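STM4351 (PDB 2Y7I) binds arginine with high specificity as a periplasmic solute-binding protein, probably delivering it for uptake into the cell. Local coordinates at residues 5-10 with 43-49; 32-36 with 69-73. One frame throughout, in Å; residues are numbered along the deposited sequence.

Contact 1: 5-10 with 43-49. With ZN (zinc ion), chain E.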
ATOM      1  N   ALA A   5      13.329 -21.874  11.031  1.00 44.16           N
ATOM      2  CA  ALA A   5      12.932 -20.472  11.130  1.00 42.12           C
ATOM      3  C   ALA A   5      11.685 -20.405  12.004  1.00 40.20           C
ATOM      4  O   ALA A   5      10.908 -21.366  12.048  1.00 40.26           O
ATOM      5  CB  ALA A   5      12.645 -19.896   9.749  1.00 41.76           C
ATOM      6  N   ARG A   6      11.504 -19.292  12.713  1.00 38.42           N
ATOM      7  CA  ARG A   6      10.267 -19.063  13.451  1.00 36.61           C
ATOM      8  C   ARG A   6       9.087 -19.193  12.486  1.00 34.49           C
ATOM      9  O   ARG A   6       9.186 -18.805  11.317  1.00 33.73           O
ATOM     10  CB  ARG A   6      10.274 -17.696  14.153  1.00 36.58           C
ATOM     11  CG  ARG A   6      10.264 -16.491  13.223  1.00 36.56           C
ATOM     12  CD  ARG A   6      10.458 -15.159  13.966  1.00 38.06           C
ATOM     13  NE  ARG A   6       9.287 -14.757  14.747  1.00 37.23           N
ATOM     14  CZ  ARG A   6       8.954 -13.492  14.995  1.00 36.79           C
ATOM     15  NH1 ARG A   6       9.694 -12.499  14.513  1.00 37.05           N
ATOM     16  NH2 ARG A   6       7.879 -13.215  15.718  1.00 36.15           N
ATOM     17  N   THR A   7       7.992 -19.774  12.969  1.00 33.02           N
ATOM     18  CA  THR A   7       6.826 -20.023  12.140  1.00 31.05           C
ATOM     19  C   THR A   7       5.601 -19.372  12.764  1.00 29.79           C
ATOM     20  O   THR A   7       5.219 -19.690  13.892  1.00 30.09           O
ATOM     21  CB  THR A   7       6.594 -21.544  11.903  1.00 31.95           C
ATOM     22  OG1 THR A   7       7.739 -22.099  11.249  1.00 32.08           O
ATOM     23  CG2 THR A   7       5.368 -21.782  11.021  1.00 30.80           C
ATOM     24  N   LEU A   8       5.007 -18.449  12.012  1.00 27.75           N
ATOM     25  CA  LEU A   8       3.822 -17.734  12.429  1.00 26.51           C
ATOM     26  C   LEU A   8       2.586 -18.502  11.954  1.00 25.33           C
ATOM     27  O   LEU A   8       2.407 -18.736  10.748  1.00 24.72           O
ATOM     28  CB  LEU A   8       3.859 -16.321  11.844  1.00 26.34           C
ATOM     29  CG  LEU A   8       2.997 -15.201  12.419  1.00 27.72           C
ATOM     30  CD1 LEU A   8       3.218 -15.051  13.925  1.00 29.52           C
ATOM     31  CD2 LEU A   8       3.337 -13.889  11.702  1.00 28.39           C
ATOM     32  N   HIS A   9       1.754 -18.913  12.911  1.00 24.69           N
ATOM     33  CA  HIS A   9       0.582 -19.742  12.624  1.00 23.43           C
ATOM     34  C   HIS A   9      -0.651 -18.853  12.460  1.00 21.97           C
ATOM     35  O   HIS A   9      -1.068 -18.195  13.409  1.00 21.55           O
ATOM     36  CB  HIS A   9       0.373 -20.785  13.735  1.00 24.59           C
ATOM     37  CG  HIS A   9       1.561 -21.672  13.968  1.00 26.44           C
ATOM     38  ND1 HIS A   9       2.524 -21.399  14.918  1.00 27.28           N
ATOM     39  CD2 HIS A   9       1.943 -22.825  13.370  1.00 27.53           C
ATOM     40  CE1 HIS A   9       3.445 -22.348  14.895  1.00 28.85           C
ATOM     41  NE2 HIS A   9       3.119 -23.223  13.963  1.00 28.66           N
ATOM     42  N   PHE A  10      -1.203 -18.828  11.248  1.00 20.31           N
ATOM     43  CA  PHE A  10      -2.395 -18.050  10.926  1.00 19.58           C
ATOM     44  C   PHE A  10      -3.605 -18.955  10.864  1.00 19.27           C
ATOM     45  O   PHE A  10      -3.525 -20.068  10.350  1.00 20.09           O
ATOM     46  CB  PHE A  10      -2.264 -17.394   9.556  1.00 19.12           C
ATOM     47  CG  PHE A  10      -1.437 -16.144   9.544  1.00 19.77           C
ATOM     48  CD1 PHE A  10      -0.054 -16.216   9.392  1.00 22.20           C
ATOM     49  CD2 PHE A  10      -2.043 -14.890   9.645  1.00 19.64           C
ATOM     50  CE1 PHE A  10       0.723 -15.039   9.356  1.00 22.17           C
ATOM     51  CE2 PHE A  10      -1.272 -13.708   9.616  1.00 20.19           C
ATOM     52  CZ  PHE A  10       0.108 -13.789   9.474  1.00 20.96           C
ATOM     53  N   MET A  43       9.246 -10.424   8.363  1.00 24.80           N
ATOM     54  CA  MET A  43       9.509 -10.806   9.750  1.00 25.51           C
ATOM     55  C   MET A  43      10.544 -11.932   9.860  1.00 26.84           C
ATOM     56  O   MET A  43      10.834 -12.405  10.964  1.00 26.68           O
ATOM     57  CB  MET A  43       8.207 -11.220  10.432  1.00 24.95           C
ATOM     58  CG  MET A  43       7.222 -10.059  10.643  1.00 24.18           C
ATOM     59  SD  MET A  43       5.667 -10.567  11.389  1.00 24.84           S
ATOM     60  CE  MET A  43       6.218 -11.338  12.908  1.00 24.92           C
ATOM     61  N   GLN A  44      11.085 -12.341   8.710  1.00 27.38           N
ATOM     62  CA  GLN A  44      12.019 -13.473   8.603  1.00 29.47           C
ATOM     63  C   GLN A  44      11.443 -14.736   9.248  1.00 29.62           C
ATOM     64  O   GLN A  44      12.135 -15.467   9.965  1.00 30.05           O
ATOM     65  CB  GLN A  44      13.404 -13.106   9.153  1.00 30.56           C
ATOM     66  CG  GLN A  44      14.119 -12.098   8.274  1.00 32.76           C
ATOM     67  CD  GLN A  44      15.397 -11.565   8.895  1.00 37.07           C
ATOM     68  OE1 GLN A  44      15.385 -10.988   9.987  1.00 37.81           O
ATOM     69  NE2 GLN A  44      16.510 -11.747   8.191  1.00 39.34           N
ATOM     70  N   ALA A  45      10.158 -14.961   8.974  1.00 28.86           N
ATOM     71  CA  ALA A  45       9.393 -16.078   9.506  1.00 29.42           C
ATOM     72  C   ALA A  45       8.778 -16.897   8.387  1.00 29.86           C
ATOM     73  O   ALA A  45       8.538 -16.392   7.287  1.00 29.25           O
ATOM     74  CB  ALA A  45       8.287 -15.569  10.424  1.00 28.14           C
ATOM     75  N   GLU A  46       8.535 -18.171   8.684  1.00 31.14           N
ATOM     76  CA  GLU A  46       7.746 -19.031   7.825  1.00 31.66           C
ATOM     77  C   GLU A  46       6.279 -18.843   8.202  1.00 30.25           C
ATOM     78  O   GLU A  46       5.968 -18.377   9.305  1.00 29.58           O
ATOM     79  CB  GLU A  46       8.160 -20.493   8.004  1.00 33.31           C
ATOM     80  CG  GLU A  46       9.571 -20.833   7.498  1.00 37.57           C
ATOM     81  CD  GLU A  46       9.606 -21.157   6.008  1.00 41.49           C
ATOM     82  OE1 GLU A  46       8.836 -22.037   5.561  1.00 42.92           O
ATOM     83  OE2 GLU A  46      10.404 -20.527   5.278  1.00 43.86           O
ATOM     84  N   CYS A  47       5.391 -19.216   7.289  1.00 29.58           N
ATOM     85  CA  CYS A  47       3.953 -19.044   7.474  1.00 29.32           C
ATOM     86  C   CYS A  47       3.234 -20.396   7.496  1.00 28.61           C
ATOM     87  O   CYS A  47       3.524 -21.277   6.687  1.00 28.99           O
ATOM     88  CB  CYS A  47       3.390 -18.186   6.345  1.00 28.32           C
ATOM     89  SG  CYS A  47       1.800 -17.508   6.724  1.00 34.53           S
ATOM     90  N   SER A  48       2.307 -20.555   8.432  1.00 27.50           N
ATOM     91  CA  SER A  48       1.462 -21.738   8.469  1.00 27.09           C
ATOM     92  C   SER A  48      -0.006 -21.331   8.571  1.00 25.34           C
ATOM     93  O   SER A  48      -0.342 -20.437   9.346  1.00 24.29           O
ATOM     94  CB  SER A  48       1.855 -22.637   9.639  1.00 28.10           C
ATOM     95  OG  SER A  48       1.184 -23.877   9.539  1.00 29.75           O
ATOM     96  N   PHE A  49      -0.869 -21.985   7.791  1.00 24.62           N
ATOM     97  CA  PHE A  49      -2.306 -21.678   7.806  1.00 23.56           C
ATOM     98  C   PHE A  49      -3.163 -22.833   8.303  1.00 23.86           C
ATOM     99  O   PHE A  49      -2.919 -23.994   7.962  1.00 24.52           O
ATOM    100  CB  PHE A  49      -2.797 -21.264   6.422  1.00 23.21           C
ATOM    101  CG  PHE A  49      -2.226 -19.966   5.945  1.00 24.12           C
ATOM    102  CD1 PHE A  49      -2.782 -18.761   6.342  1.00 24.91           C
ATOM    103  CD2 PHE A  49      -1.121 -19.953   5.101  1.00 27.43           C
ATOM    104  CE1 PHE A  49      -2.241 -17.554   5.909  1.00 26.03           C
ATOM    105  CE2 PHE A  49      -0.582 -18.751   4.658  1.00 28.96           C
ATOM    106  CZ  PHE A  49      -1.147 -17.552   5.064  1.00 26.90           C
TER
HETATM  107 ZN    ZN E1247       2.551 -20.150  16.571  1.00 35.83          ZN
HETATM  108  O   HOH W   1       0.759 -20.951  17.461  1.00 38.63           O

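Contact 2: 32-36 with 69-73. With ARG (arginine), chain C.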
ATOM      1  N   ASP A  32      -5.347 -12.495   0.803  1.00 14.37           N
ATOM      2  CA  ASP A  32      -4.901 -12.523   2.210  1.00 14.63           C
ATOM      3  C   ASP A  32      -3.675 -13.396   2.415  1.00 14.99           C
ATOM      4  O   ASP A  32      -2.843 -13.100   3.268  1.00 15.56           O
ATOM      5  CB  ASP A  32      -6.000 -13.033   3.140  1.00 14.15           C
ATOM      6  CG  ASP A  32      -7.041 -11.988   3.457  1.00 13.84           C
ATOM      7  OD1 ASP A  32      -6.850 -10.788   3.138  1.00 15.52           O
ATOM      8  OD2 ASP A  32      -8.068 -12.372   4.049  1.00 15.08           O
ATOM      9  N   ILE A  33      -3.586 -14.480   1.652  1.00 15.59           N
ATOM     10  CA  ILE A  33      -2.453 -15.400   1.748  1.00 16.43           C
ATOM     11  C   ILE A  33      -1.180 -14.717   1.242  1.00 16.68           C
ATOM     12  O   ILE A  33      -0.117 -14.861   1.838  1.00 17.18           O
ATOM     13  CB  ILE A  33      -2.691 -16.720   0.972  1.00 16.93           C
ATOM     14  CG1 ILE A  33      -4.049 -17.360   1.341  1.00 18.06           C
ATOM     15  CG2 ILE A  33      -1.518 -17.697   1.177  1.00 17.88           C
ATOM     16  CD1 ILE A  33      -4.328 -17.517   2.847  1.00 18.63           C
ATOM     17  N   ASP A  34      -1.299 -13.980   0.143  1.00 16.93           N
ATOM     18  CA  ASP A  34      -0.161 -13.223  -0.410  1.00 17.23           C
ATOM     19  C   ASP A  34       0.315 -12.152   0.558  1.00 16.62           C
ATOM     20  O   ASP A  34       1.526 -11.986   0.766  1.00 17.71           O
ATOM     21  CB  ASP A  34      -0.509 -12.619  -1.776  1.00 17.47           C
ATOM     22  CG  ASP A  34      -0.499 -13.661  -2.883  1.00 19.59           C
ATOM     23  OD1 ASP A  34      -0.267 -14.849  -2.579  1.00 21.02           O
ATOM     24  OD2 ASP A  34      -0.727 -13.305  -4.051  1.00 21.48           O
ATOM     25  N   VAL A  35      -0.644 -11.430   1.142  1.00 15.87           N
ATOM     26  CA  VAL A  35      -0.358 -10.454   2.187  1.00 15.34           C
ATOM     27  C   VAL A  35       0.349 -11.109   3.385  1.00 15.59           C
ATOM     28  O   VAL A  35       1.411 -10.642   3.803  1.00 15.74           O
ATOM     29  CB  VAL A  35      -1.633  -9.679   2.643  1.00 14.81           C
ATOM     30  CG1 VAL A  35      -1.339  -8.811   3.866  1.00 14.88           C
ATOM     31  CG2 VAL A  35      -2.166  -8.790   1.513  1.00 13.15           C
ATOM     32  N   ALA A  36      -0.229 -12.182   3.931  1.00 14.81           N
ATOM     33  CA  ALA A  36       0.371 -12.842   5.104  1.00 15.25           C
ATOM     34  C   ALA A  36       1.791 -13.365   4.824  1.00 16.38           C
ATOM     35  O   ALA A  36       2.691 -13.232   5.665  1.00 16.29           O
ATOM     36  CB  ALA A  36      -0.539 -13.964   5.619  1.00 15.15           C
ATOM     37  N   VAL A  69      -4.874 -14.087  12.938  1.00 16.31           N
ATOM     38  CA  VAL A  69      -5.982 -14.417  12.051  1.00 15.28           C
ATOM     39  C   VAL A  69      -5.959 -13.426  10.905  1.00 14.94           C
ATOM     40  O   VAL A  69      -5.838 -12.210  11.121  1.00 14.81           O
ATOM     41  CB  VAL A  69      -7.349 -14.358  12.801  1.00 15.51           C
ATOM     42  CG1 VAL A  69      -8.518 -14.245  11.839  1.00 14.30           C
ATOM     43  CG2 VAL A  69      -7.522 -15.591  13.683  1.00 15.99           C
ATOM     44  N   ILE A  70      -6.044 -13.952   9.685  1.00 14.41           N
ATOM     45  CA  ILE A  70      -6.294 -13.128   8.508  1.00 14.08           C
ATOM     46  C   ILE A  70      -7.396 -13.813   7.693  1.00 13.91           C
ATOM     47  O   ILE A  70      -7.281 -15.004   7.356  1.00 14.39           O
ATOM     48  CB  ILE A  70      -4.985 -12.842   7.704  1.00 14.44           C
ATOM     49  CG1 ILE A  70      -5.184 -11.681   6.718  1.00 14.47           C
ATOM     50  CG2 ILE A  70      -4.435 -14.119   7.009  1.00 15.37           C
ATOM     51  CD1 ILE A  70      -3.893 -11.260   5.962  1.00 14.29           C
ATOM     52  N   ALA A  71      -8.488 -13.094   7.429  1.00 13.57           N
ATOM     53  CA  ALA A  71      -9.664 -13.723   6.803  1.00 13.53           C
ATOM     54  C   ALA A  71     -10.686 -12.746   6.232  1.00 13.21           C
ATOM     55  O   ALA A  71     -11.891 -12.900   6.453  1.00 12.86           O
ATOM     56  CB  ALA A  71     -10.351 -14.681   7.803  1.00 14.11           C
ATOM     57  N   GLY A  72     -10.210 -11.739   5.499  1.00 13.10           N
ATOM     58  CA  GLY A  72     -11.086 -10.696   4.983  1.00 13.23           C
ATOM     59  C   GLY A  72     -11.914 -10.082   6.100  1.00 13.44           C
ATOM     60  O   GLY A  72     -13.069  -9.735   5.895  1.00 13.04           O
ATOM     61  N   MET A  73     -11.297  -9.915   7.270  1.00 13.16           N
ATOM     62  CA  MET A  73     -12.025  -9.593   8.501  1.00 13.53           C
ATOM     63  C   MET A  73     -12.035  -8.094   8.812  1.00 14.12           C
ATOM     64  O   MET A  73     -10.990  -7.515   9.128  1.00 13.70           O
ATOM     65  CB  MET A  73     -11.416 -10.373   9.681  1.00 13.77           C
ATOM     66  CG  MET A  73     -12.069 -10.089  11.050  1.00 13.78           C
ATOM     67  SD  MET A  73     -11.361 -11.031  12.430  1.00 16.21           S
ATOM     68  CE  MET A  73     -12.069 -12.669  12.090  1.00 15.56           C
TER
HETATM   69  N   ARG C1245     -15.855  -9.061   5.588  1.00 13.25           N
HETATM   70  CA  ARG C1245     -16.923  -9.823   6.307  1.00 13.72           C
HETATM   71  C   ARG C1245     -16.701  -9.726   7.812  1.00 13.54           C
HETATM   72  O   ARG C1245     -17.455 -10.312   8.586  1.00 12.77           O
HETATM   73  CB  ARG C1245     -16.945 -11.302   5.866  1.00 13.75           C
HETATM   74  CG  ARG C1245     -15.590 -12.019   6.004  1.00 14.85           C
HETATM   75  CD  ARG C1245     -15.684 -13.513   5.700  1.00 15.37           C
HETATM   76  NE  ARG C1245     -14.341 -14.072   5.517  1.00 12.96           N
HETATM   77  CZ  ARG C1245     -14.071 -15.352   5.269  1.00 12.44           C
HETATM   78  NH1 ARG C1245     -15.046 -16.259   5.171  1.00 12.54           N
HETATM   79  NH2 ARG C1245     -12.818 -15.727   5.119  1.00 13.45           N
HETATM   80  OXT ARG C1245     -15.746  -9.077   8.279  1.00 13.15           O

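Contact 1: 5-10 with 43-49
Strands 7-10 and 46-49 pair side by side in the parallel sheet of one lobe of this periplasmic binding protein. The chain between the two parallel strands runs through helix 31-42, a beta-alpha-beta crossover. Four backbone bonds zip the pair. Glu46 N donates to Arg6 O, Leu8 N to Glu46 O, Ser48 N to Leu8 O, and Phe10 N reaches Ser48 O at 2.6 Å.

Thr7, His9, Glu46 and Ser48 share one face. There Thr7 CG2 meets Ser48 CB at 3.9 Å, and His9 CD2 lies 3.7 Å from the same carbon. His9 ND1 binds a zinc ion at 2.1 Å. Asp67 and a water also bind this metal.

Leu8, Phe10, Cys47 and Phe49 line the other face. Cys47 SG is anti to the backbone N (chi1 -162°) and reaches Phe10 CD1 at 3.5 Å, oblique to the ring. The Phe10 and Phe49 side chains run alongside each other, their ring planes 32° apart. Phe49 CD1 touches Phe10 CB at 3.5 Å.

At the N-terminal end of the pair, Arg6 crosses Met43 at about a right angle, with its NH2 3.8 Å from Met43 CE. Its guanidinium forms a salt bridge with Glu205. Gln44, with positive phi, follows helix 31-42 and closes its last turn in a Schellman motif. Helix 31-42 packs on Phe10, Cys47 and Phe49, while helix 200-214 covers Leu8 and Met43.

Contact 2: 32-36 with 69-73
Asp32 and Gly72 meet through a side-chain to backbone bond at the arginine pocket of a type 2 periplasmic-binding-protein fold. Helix 31-42 supplies the carboxylate, and the loop after strand 68-69 supplies the N-H. Gly72 N donates to the syn lone pair of Asp32 OD2 at 2.7 Å. The N-H...O angle is 138°, so the bond is well bent.

The same loop faces the ligand with its carbonyls. Ala71 O accepts from NE of the bound arginine at 2.9 Å and, weakly, from its NH2. Gly72 O accepts from the alpha-amino N of the bound arginine at 2.9 Å. The Asp32 bond therefore holds the peptide N-H between these two ligand-binding carbonyls.

Ile70 packs against the helix. Its chain is fully extended, with CG1 anti to the backbone N (chi1 -164°) and chi2 175°. This carries CD1 to 3.4 Å from Asp32 O and to 4.1 Å from Val35 CG1. Asp32 O also accepts the helical bond from Ala36 N at 2.8 Å. The other branch of Ile70, CG2, packs on Ala36 CB. CG1 lies against the Asp32 carboxylate carbon.

Further out, Glu20, itself a ligand partner, lies close to Asp32 OD2. The like charges are probably eased by the bound arginine at Glu20 and by the donors to Asp32. Thr12 OG1 bonds Ile70 O. Tyr89 OH hydrogen-bonds Asp32 OD1, so both carboxylate oxygens are held.

Overall arrangement
Both contacts lie in the same lobe and share their framework, since helix 31-42 of contact 2 leads directly into strand 46-51 of contact 1. Contact 1 is partly buried and sits well away from the chain centre; contact 2 is fully buried and nearer that centre. The first relies on regular backbone pairing and has a zinc site on one face. The second depends on a buried carboxylate and apolar packing next to the arginine pocket. They meet in one apolar layer: Phe10 CD2 lies 3.6 Å from Ile70 CG2, and Phe49 CZ lies 3.7 Å from Ala36 CB.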